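Local coordinates for protein endoglucanase (Clostridium thermocellum, PDB 2E4T) that hydrolyses internal beta-1,4-glucosidic bonds of cellulose and xyloglucan, this chain being the family 44 catalytic module of a larger multidomain enzyme, at residues H367-I372 against K453-P458; A373-L378 against I449-N454; I404-N409 against L507-I512. All coordinates share one frame; numbering follows the deposited sequence. Where two conformers were deposited one is given.

Interaction 1 of 3, residues H367-I372 against K453-P458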
loop_
_atom_site.group_PDB
_atom_site.type_symbol
_atom_site.label_atom_id
_atom_site.label_comp_id
_atom_site.label_asym_id
_atom_site.label_seq_id
_atom_site.Cartn_x
_atom_site.Cartn_y
_atom_site.Cartn_z
ATOM N N HIS A 367 6.320 2.902 18.857
ATOM C CA HIS A 367 7.701 3.119 19.270
ATOM C C HIS A 367 8.372 4.048 18.264
ATOM O O HIS A 367 8.073 4.013 17.052
ATOM C CB HIS A 367 8.470 1.764 19.284
ATOM C CG HIS A 367 9.822 1.813 19.905
ATOM N ND1 HIS A 367 11.006 1.904 19.173
ATOM C CD2 HIS A 367 10.144 1.742 21.214
ATOM C CE1 HIS A 367 11.996 1.919 20.055
ATOM N NE2 HIS A 367 11.511 1.809 21.298
ATOM N N ILE A 368 9.369 4.810 18.726
ATOM C CA ILE A 368 10.061 5.732 17.828
ATOM C C ILE A 368 10.588 4.986 16.589
ATOM O O ILE A 368 10.552 5.575 15.472
ATOM C CB ILE A 368 11.213 6.469 18.554
ATOM C CG1 ILE A 368 11.892 7.503 17.655
ATOM C CG2 ILE A 368 12.260 5.502 19.121
ATOM C CD1 ILE A 368 10.988 8.550 17.029
ATOM N N THR A 369 11.077 3.761 16.727
ATOM C CA THR A 369 11.641 3.081 15.554
ATOM C C THR A 369 10.563 2.715 14.525
ATOM O O THR A 369 10.889 2.627 13.319
ATOM C CB THR A 369 12.488 1.876 15.937
ATOM O OG1 THR A 369 11.684 0.865 16.609
ATOM C CG2 THR A 369 13.690 2.257 16.736
ATOM N N GLY A 370 9.319 2.493 14.948
ATOM C CA GLY A 370 8.261 2.309 13.975
ATOM C C GLY A 370 7.969 3.579 13.216
ATOM O O GLY A 370 7.618 3.549 12.018
ATOM N N GLY A 371 8.106 4.744 13.866
ATOM C CA GLY A 371 7.906 6.024 13.179
ATOM C C GLY A 371 9.034 6.358 12.218
ATOM O O GLY A 371 8.785 6.843 11.095
ATOM N N ILE A 372 10.275 6.139 12.641
ATOM C CA ILE A 372 11.403 6.380 11.762
ATOM C C ILE A 372 11.361 5.414 10.577
ATOM O O ILE A 372 11.542 5.839 9.420
ATOM C CB ILE A 372 12.735 6.326 12.530
ATOM C CG1 ILE A 372 12.780 7.484 13.562
ATOM C CG2 ILE A 372 13.897 6.400 11.540
ATOM C CD1 ILE A 372 13.997 7.431 14.482
ATOM N N LYS A 453 19.027 7.573 12.505
ATOM C CA LYS A 453 18.860 6.216 13.009
ATOM C C LYS A 453 19.859 5.879 14.130
ATOM O O LYS A 453 19.815 4.786 14.675
ATOM C CB LYS A 453 18.963 5.206 11.877
ATOM C CG LYS A 453 17.891 5.369 10.834
ATOM C CD LYS A 453 18.007 4.318 9.719
ATOM C CE LYS A 453 18.984 4.648 8.629
ATOM N NZ LYS A 453 19.343 3.452 7.755
ATOM N N ASN A 454 20.766 6.818 14.460
ATOM C CA ASN A 454 21.707 6.568 15.531
ATOM C C ASN A 454 20.909 6.335 16.821
ATOM O O ASN A 454 20.082 7.183 17.199
ATOM C CB ASN A 454 22.629 7.817 15.644
ATOM C CG ASN A 454 23.907 7.567 16.312
ATOM O OD1 ASN A 454 23.989 6.699 17.197
ATOM N ND2 ASN A 454 24.910 8.428 15.979
ATOM N N TYR A 455 21.173 5.213 17.493
ATOM C CA TYR A 455 20.315 4.833 18.615
ATOM C C TYR A 455 20.596 5.624 19.839
ATOM O O TYR A 455 19.656 5.919 20.633
ATOM C CB TYR A 455 20.415 3.313 18.895
ATOM C CG TYR A 455 19.105 2.725 19.410
ATOM C CD1 TYR A 455 18.191 2.131 18.489
ATOM C CD2 TYR A 455 18.682 2.844 20.772
ATOM C CE1 TYR A 455 16.992 1.647 18.906
ATOM C CE2 TYR A 455 17.440 2.316 21.181
ATOM C CZ TYR A 455 16.608 1.740 20.230
ATOM O OH TYR A 455 15.350 1.297 20.603
ATOM N N ASP A 456 21.869 5.931 20.038
ATOM C CA ASP A 456 22.190 6.498 21.368
ATOM C C ASP A 456 23.229 7.599 21.294
ATOM O O ASP A 456 23.871 7.854 22.301
ATOM C CB ASP A 456 22.663 5.433 22.336
ATOM C CG ASP A 456 23.608 4.550 21.679
ATOM O OD1 ASP A 456 24.420 5.135 20.923
ATOM O OD2 ASP A 456 23.468 3.309 21.783
ATOM N N GLN A 457 23.324 8.318 20.182
ATOM C CA GLN A 457 24.150 9.508 20.068
ATOM C C GLN A 457 23.530 10.422 19.044
ATOM O O GLN A 457 22.882 9.947 18.073
ATOM C CB GLN A 457 25.582 9.127 19.600
ATOM C CG GLN A 457 26.458 8.388 20.601
ATOM C CD GLN A 457 26.576 9.052 21.998
ATOM O OE1 GLN A 457 26.632 8.360 23.026
ATOM N NE2 GLN A 457 26.618 10.364 22.040
ATOM N N PRO A 458 23.745 11.741 19.166
ATOM C CA PRO A 458 23.380 12.655 18.084
ATOM C C PRO A 458 24.203 12.377 16.820
ATOM O O PRO A 458 25.279 11.719 16.878
ATOM C CB PRO A 458 23.714 14.038 18.663
ATOM C CG PRO A 458 24.796 13.751 19.697
ATOM C CD PRO A 458 24.556 12.382 20.225
HETATM O O HOH W 1 14.249 2.380 22.824
#

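Interaction 2 of 3, residues A373-L378 against I449-N454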
loop_
_atom_site.group_PDB
_atom_site.type_symbol
_atom_site.label_atom_id
_atom_site.label_comp_id
_atom_site.label_asym_id
_atom_site.label_seq_id
_atom_site.Cartn_x
_atom_site.Cartn_y
_atom_site.Cartn_z
ATOM N N ALA A 373 11.120 4.130 10.831
ATOM C CA ALA A 373 11.028 3.184 9.714
ATOM C C ALA A 373 9.902 3.586 8.764
ATOM O O ALA A 373 10.070 3.516 7.535
ATOM C CB ALA A 373 10.847 1.753 10.217
ATOM N N GLN A 374 8.733 3.986 9.316
ATOM C CA GLN A 374 7.627 4.403 8.452
ATOM C C GLN A 374 8.043 5.583 7.568
ATOM O O GLN A 374 7.773 5.616 6.356
ATOM C CB GLN A 374 6.424 4.779 9.320
ATOM C CG GLN A 374 5.234 5.276 8.482
ATOM C CD GLN A 374 4.633 4.188 7.631
ATOM O OE1 GLN A 374 4.844 2.988 7.840
ATOM N NE2 GLN A 374 3.828 4.600 6.647
ATOM N N ALA A 375 8.679 6.615 8.184
ATOM C CA ALA A 375 9.103 7.770 7.387
ATOM C C ALA A 375 10.112 7.346 6.327
ATOM O O ALA A 375 10.141 7.896 5.201
ATOM C CB ALA A 375 9.669 8.851 8.313
ATOM N N ASP A 376 10.993 6.385 6.663
ATOM C CA ASP A 376 12.004 5.933 5.705
ATOM C C ASP A 376 11.295 5.247 4.522
ATOM O O ASP A 376 11.596 5.530 3.330
ATOM C CB ASP A 376 12.954 4.968 6.421
ATOM C CG ASP A 376 14.314 4.846 5.774
ATOM O OD1 ASP A 376 14.770 5.823 5.133
ATOM O OD2 ASP A 376 14.899 3.718 5.877
ATOM N N VAL A 377 10.372 4.311 4.825
ATOM C CA VAL A 377 9.616 3.600 3.801
ATOM C C VAL A 377 8.900 4.576 2.880
ATOM O O VAL A 377 8.893 4.396 1.639
ATOM C CB VAL A 377 8.649 2.606 4.498
ATOM C CG1 VAL A 377 7.617 2.038 3.536
ATOM C CG2 VAL A 377 9.460 1.505 5.148
ATOM N N LEU A 378 8.225 5.588 3.454
ATOM C CA LEU A 378 7.513 6.542 2.589
ATOM C C LEU A 378 8.495 7.325 1.682
ATOM O O LEU A 378 8.166 7.638 0.521
ATOM C CB LEU A 378 6.686 7.489 3.425
ATOM C CG LEU A 378 5.549 6.819 4.167
ATOM C CD1 LEU A 378 4.905 7.859 5.126
ATOM C CD2 LEU A 378 4.516 6.211 3.232
ATOM N N ILE A 449 13.378 15.470 4.260
ATOM C CA ILE A 449 13.124 14.564 5.394
ATOM C C ILE A 449 14.464 13.992 5.784
ATOM O O ILE A 449 15.210 13.441 4.953
ATOM C CB ILE A 449 12.190 13.364 4.953
ATOM C CG1 ILE A 449 10.812 13.834 4.520
ATOM C CG2 ILE A 449 12.110 12.369 6.060
ATOM C CD1 ILE A 449 10.078 14.489 5.592
ATOM N N LEU A 450 14.823 14.177 7.062
ATOM C CA LEU A 450 16.131 13.808 7.580
ATOM C C LEU A 450 15.916 12.883 8.784
ATOM O O LEU A 450 15.273 13.299 9.762
ATOM C CB LEU A 450 16.895 15.077 8.015
ATOM C CG LEU A 450 18.249 14.817 8.654
ATOM C CD1 LEU A 450 19.244 14.172 7.693
ATOM C CD2 LEU A 450 18.791 16.177 9.151
ATOM N N LEU A 451 16.389 11.648 8.658
ATOM C CA LEU A 451 16.145 10.620 9.694
ATOM C C LEU A 451 17.482 10.250 10.313
ATOM O O LEU A 451 18.406 9.794 9.627
ATOM C CB LEU A 451 15.490 9.374 9.058
ATOM C CG LEU A 451 14.235 9.679 8.245
ATOM C CD1 LEU A 451 13.635 8.391 7.653
ATOM C CD2 LEU A 451 13.181 10.377 9.078
ATOM N N ASN A 452 17.554 10.412 11.647
ATOM C CA ASN A 452 18.737 9.973 12.391
ATOM C C ASN A 452 18.431 8.642 13.049
ATOM O O ASN A 452 17.638 8.593 14.017
ATOM C CB ASN A 452 19.160 10.997 13.417
ATOM C CG ASN A 452 20.487 10.618 14.043
ATOM O OD1 ASN A 452 21.232 9.824 13.466
ATOM N ND2 ASN A 452 20.805 11.212 15.202
ATOM N N LYS A 453 19.027 7.573 12.505
ATOM C CA LYS A 453 18.860 6.216 13.009
ATOM C C LYS A 453 19.859 5.879 14.130
ATOM O O LYS A 453 19.815 4.786 14.675
ATOM C CB LYS A 453 18.963 5.206 11.877
ATOM C CG LYS A 453 17.891 5.369 10.834
ATOM C CD LYS A 453 18.007 4.318 9.719
ATOM C CE LYS A 453 18.984 4.648 8.629
ATOM N NZ LYS A 453 19.343 3.452 7.755
ATOM N N ASN A 454 20.766 6.818 14.460
ATOM C CA ASN A 454 21.707 6.568 15.531
ATOM C C ASN A 454 20.909 6.335 16.821
ATOM O O ASN A 454 20.082 7.183 17.199
ATOM C CB ASN A 454 22.629 7.817 15.644
ATOM C CG ASN A 454 23.907 7.567 16.312
ATOM O OD1 ASN A 454 23.989 6.699 17.197
ATOM N ND2 ASN A 454 24.910 8.428 15.979
#

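Interaction 3 of 3, residues I404-N409 against L507-I512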
loop_
_atom_site.group_PDB
_atom_site.type_symbol
_atom_site.label_atom_id
_atom_site.label_comp_id
_atom_site.label_asym_id
_atom_site.label_seq_id
_atom_site.Cartn_x
_atom_site.Cartn_y
_atom_site.Cartn_z
ATOM N N ILE A 404 3.642 9.152 8.792
ATOM C CA ILE A 404 2.801 9.572 7.663
ATOM C C ILE A 404 2.625 11.107 7.671
ATOM O O ILE A 404 2.839 11.774 6.648
ATOM C CB ILE A 404 1.427 8.849 7.707
ATOM C CG1 ILE A 404 1.628 7.347 7.515
ATOM C CG2 ILE A 404 0.495 9.439 6.679
ATOM C CD1 ILE A 404 0.397 6.511 7.865
ATOM N N ASN A 405 2.188 11.670 8.823
ATOM C CA ASN A 405 1.945 13.119 8.872
ATOM C C ASN A 405 3.201 13.926 8.601
ATOM O O ASN A 405 3.103 15.082 8.147
ATOM C CB ASN A 405 1.351 13.522 10.232
ATOM C CG ASN A 405 -0.131 13.244 10.307
ATOM O OD1 ASN A 405 -0.854 13.164 9.322
ATOM N ND2 ASN A 405 -0.610 13.129 11.582
ATOM N N LEU A 406 4.387 13.387 8.871
ATOM C CA LEU A 406 5.621 14.127 8.571
ATOM C C LEU A 406 5.652 14.477 7.059
ATOM O O LEU A 406 6.232 15.516 6.680
ATOM C CB LEU A 406 6.827 13.321 8.979
ATOM C CG LEU A 406 8.132 14.126 9.072
ATOM C CD1 LEU A 406 8.118 15.161 10.173
ATOM C CD2 LEU A 406 9.319 13.152 9.223
ATOM N N TYR A 407 5.070 13.600 6.227
ATOM C CA TYR A 407 4.953 13.864 4.806
ATOM C C TYR A 407 3.678 14.594 4.430
ATOM O O TYR A 407 3.705 15.452 3.532
ATOM C CB TYR A 407 5.008 12.563 3.992
ATOM C CG TYR A 407 6.382 11.942 3.976
ATOM C CD1 TYR A 407 7.228 12.118 2.852
ATOM C CD2 TYR A 407 6.846 11.179 5.048
ATOM C CE1 TYR A 407 8.481 11.560 2.806
ATOM C CE2 TYR A 407 8.120 10.630 5.042
ATOM C CZ TYR A 407 8.951 10.789 3.891
ATOM O OH TYR A 407 10.221 10.276 3.845
ATOM N N THR A 408 2.543 14.260 5.028
ATOM C CA THR A 408 1.265 14.721 4.511
ATOM C C THR A 408 0.707 15.939 5.210
ATOM O O THR A 408 -0.223 16.577 4.659
ATOM C CB THR A 408 0.208 13.583 4.598
ATOM O OG1 THR A 408 0.068 13.329 6.009
ATOM C CG2 THR A 408 0.606 12.366 3.827
ATOM N N ASN A 409 1.167 16.241 6.423
ATOM C CA ASN A 409 0.515 17.301 7.213
ATOM C C ASN A 409 1.454 17.601 8.383
ATOM O O ASN A 409 1.142 17.338 9.570
ATOM C CB ASN A 409 -0.863 16.873 7.680
ATOM C CG ASN A 409 -1.665 18.045 8.210
ATOM O OD1 ASN A 409 -1.125 19.148 8.451
ATOM N ND2 ASN A 409 -2.964 17.850 8.336
ATOM N N LEU A 507 17.698 9.083 17.253
ATOM C CA LEU A 507 16.341 8.595 16.989
ATOM C C LEU A 507 15.340 9.763 16.871
ATOM O O LEU A 507 14.368 9.884 17.602
ATOM C CB LEU A 507 15.865 7.600 18.052
ATOM C CG LEU A 507 16.758 6.342 18.135
ATOM C CD1 LEU A 507 16.215 5.410 19.251
ATOM C CD2 LEU A 507 16.894 5.609 16.803
ATOM N N THR A 508 15.592 10.591 15.845
ATOM C CA THR A 508 14.731 11.730 15.546
ATOM C C THR A 508 14.431 11.751 14.047
ATOM O O THR A 508 15.315 11.435 13.235
ATOM C CB THR A 508 15.452 13.025 15.959
ATOM O OG1 THR A 508 15.594 12.991 17.380
ATOM C CG2 THR A 508 14.649 14.334 15.660
ATOM N N ALA A 509 13.224 12.163 13.717
ATOM C CA ALA A 509 12.785 12.344 12.354
ATOM C C ALA A 509 12.404 13.791 12.153
ATOM O O ALA A 509 11.558 14.314 12.882
ATOM C CB ALA A 509 11.565 11.457 12.050
ATOM N N CYS A 510 13.010 14.456 11.153
ATOM C CA CYS A 510 12.763 15.848 10.906
ATOM C C CYS A 510 12.314 16.103 9.463
ATOM O O CYS A 510 12.654 15.362 8.543
ATOM C CB CYS A 510 14.171 16.628 10.945
ATOM S SG CYS A 510 15.132 16.446 12.436
ATOM N N HIS A 511 11.557 17.197 9.335
ATOM C CA HIS A 511 11.181 17.740 8.012
ATOM C C HIS A 511 11.658 19.196 8.036
ATOM O O HIS A 511 11.194 20.000 8.844
ATOM C CB HIS A 511 9.658 17.658 7.845
ATOM C CG HIS A 511 9.180 17.993 6.465
ATOM N ND1 HIS A 511 8.024 17.443 5.965
ATOM C CD2 HIS A 511 9.607 18.873 5.493
ATOM C CE1 HIS A 511 7.787 17.966 4.758
ATOM N NE2 HIS A 511 8.727 18.828 4.427
ATOM N N ILE A 512 12.611 19.480 7.129
ATOM C CA ILE A 512 13.201 20.814 7.009
ATOM C C ILE A 512 12.593 21.446 5.740
ATOM O O ILE A 512 12.506 20.788 4.702
ATOM C CB ILE A 512 14.723 20.715 6.848
ATOM C CG1 ILE A 512 15.344 19.963 8.028
ATOM C CG2 ILE A 512 15.339 22.107 6.657
ATOM C CD1 ILE A 512 16.829 19.623 7.820
#

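Interaction 1 of 3, residues H367-I372 against K453-P458
The first turn of helix 368-384, led by His367, approaches the loop that follows strand 442-452, with the closest CA pair, Ile372 and Lys453, 7.6 Å apart and no direct hydrogen bond joining the two segments. Three side-chain pairs make the contact. The hydroxyl of Tyr455 reaches the edge of the His367 imidazole, near its plane, where Tyr455 OH stands 3.5 Å from His367 CE1. A water completes this meeting: it lies in the plane of the imidazole, 3.2 Å from His367 NE2, and is also 2.7 Å from Tyr455 OH, so the polar link between the segments is indirect. Tyr455 OH is held further by Asn307 ND2, from helix 304-312.

Helix 368-384 belongs to the TIM-like barrel and the loop to the mixed-sheet beta-domain, which places the contact at the seam between the two. His367 occupies the N-cap position of the helix, and its ring does the capping. With CG anti to the backbone N (chi1 -170°), the imidazole folds over the helix start, and His367 ND1 accepts from Thr369 N at 3.1 Å in a fairly straight bond (165°), although the donor is tilted out of the ring plane. Thr369 OG1 is 2.8 Å from the same His367 ND1 and is hydrogen-bonded to Arg310 NH1 as well. These bonds fix the rotation of the ring and turn its CE1-NE2 side to the tyrosine.

Farther along the helix the contact becomes apolar. Methyl CG2 of Thr369 lies 4.0 Å from CE1 of Tyr455, the two side chains crossing at about a right angle. One turn on from Ile368, CG2 of Ile372 meets CG of Lys453 at 4.2 Å. The chain of Lys453 then bends at chi3 (-83°) and carries the ammonium group away to Ile429 O.

Interaction 2 of 3, residues A373-L378 against I449-N454
Apolar packing of a helix against the face of a beta-sheet makes this contact, deep between the TIM-like barrel and the beta-domain, where the middle of helix 368-384 meets the end of strand 442-452. Asp376 and Leu451 form the closest CA pair, at 7.4 Å, and no hydrogen bond crosses between the segments. From the strand side the close contacts are all made by Leu451. Its CG is anti to the carbonyl carbon (chi1 -53°), and the extended chain beyond sets CD2 against Ala375 and CD1 mainly against Asp376. Leu451 CD2 rests 3.9 Å from CB of Ala375, the short side chain allowing the leucine close to the helix. Leu451 CD1 goes to the backbone at Asp376, 3.5 Å from both N and CA of that residue, and lies 3.7 Å from Asp376 CB.

Helix 368-384 follows barrel strand 354-360 and precedes strand 388-391, making it the helix of a beta-alpha-beta crossover. The opposing strand belongs to the mixed sheet of the second domain, with 508-514 as one neighbour; on that strand Ala509 also touches Leu451. The contact therefore joins the outside of the barrel to the beta-domain, a composite architecture related to that of glycoside hydrolase families 5, 30, 39 and 51.

Asp376 is buried, and its carboxylate passes obliquely by the leucine, Asp376 OD1 standing 3.8 Å from Leu451 CD1. The polar requirement of that oxygen is met from strand 432-439, where the hydroxyls of Tyr435 and Ser433 both bond to OD1. In the conformers given, the charged ends of Asp376 and Lys453 lie near each other without contact, while Lys453 NZ bonds to Ile429 O. Where strand 442-452 ends, Asn452 OD1 accepts from Asn454 N at 3.2 Å, forming an Asx turn.

Interaction 3 of 3, residues I404-N409 against L507-I512
A side-chain donor on the sheet takes a main-chain carbonyl of the helix: His511 ND1 gives a hydrogen bond of 2.7 Å to Leu406 O. The acceptor lies in the imidazole plane, and the N-H...O angle of 160° makes the bond nearly straight. At the oxygen the donor arrives almost head-on, with a C=O...N angle of 167°. This bond uses one ring nitrogen; the other, His511 NE2, is hydrogen-bonded to His447 ND1, so partners on two sides hold the imidazole's orientation.

Leu406 also packs on the strand through its side chain, which slides past that of His511 in the opposite direction. The first torsion of Leu406 swings CG to the side away from its own amide nitrogen, sending the isobutyl group to the sheet, where Leu406 CD1 touches His511 CB at 3.7 Å. The other methyl, Leu406 CD2, reaches Ala509 CB at 4.0 Å and lies 4.1 Å from Cys510 O. Thus one helix residue engages three consecutive strand residues.

The axes of the short segments, helix 404-408 and strand 508-512, run nearly parallel, 6° apart in direction and 9.2 Å at closest approach. Strand 508-514 runs between 442-452 and 474-480 in the mixed sheet, and Leu406 also touches Ile449 and Phe479 on those two neighbours, while Tyr407 turns to Leu378 of helix 368-384.

All three contacts belong to one seam between the TIM-like barrel and the beta-domain. Interactions 1 and 2 use successive parts of helix 368-384 and share Lys453, their centres being about 9 Å apart. Interaction 3 brings in helix 398-408 and the strand beside 442-452; its centre is about 8 Å from that of interaction 2, and Tyr407 OH bonds to Ala375 O to tie the two helices together. Chemistry changes along the seam: interaction 1 is largely buried but has partly exposed His367 and Tyr455 at its edge, joined by a water, interaction 2 is buried and apolar across its segments, and interaction 3 is buried but adds a direct hydrogen bond.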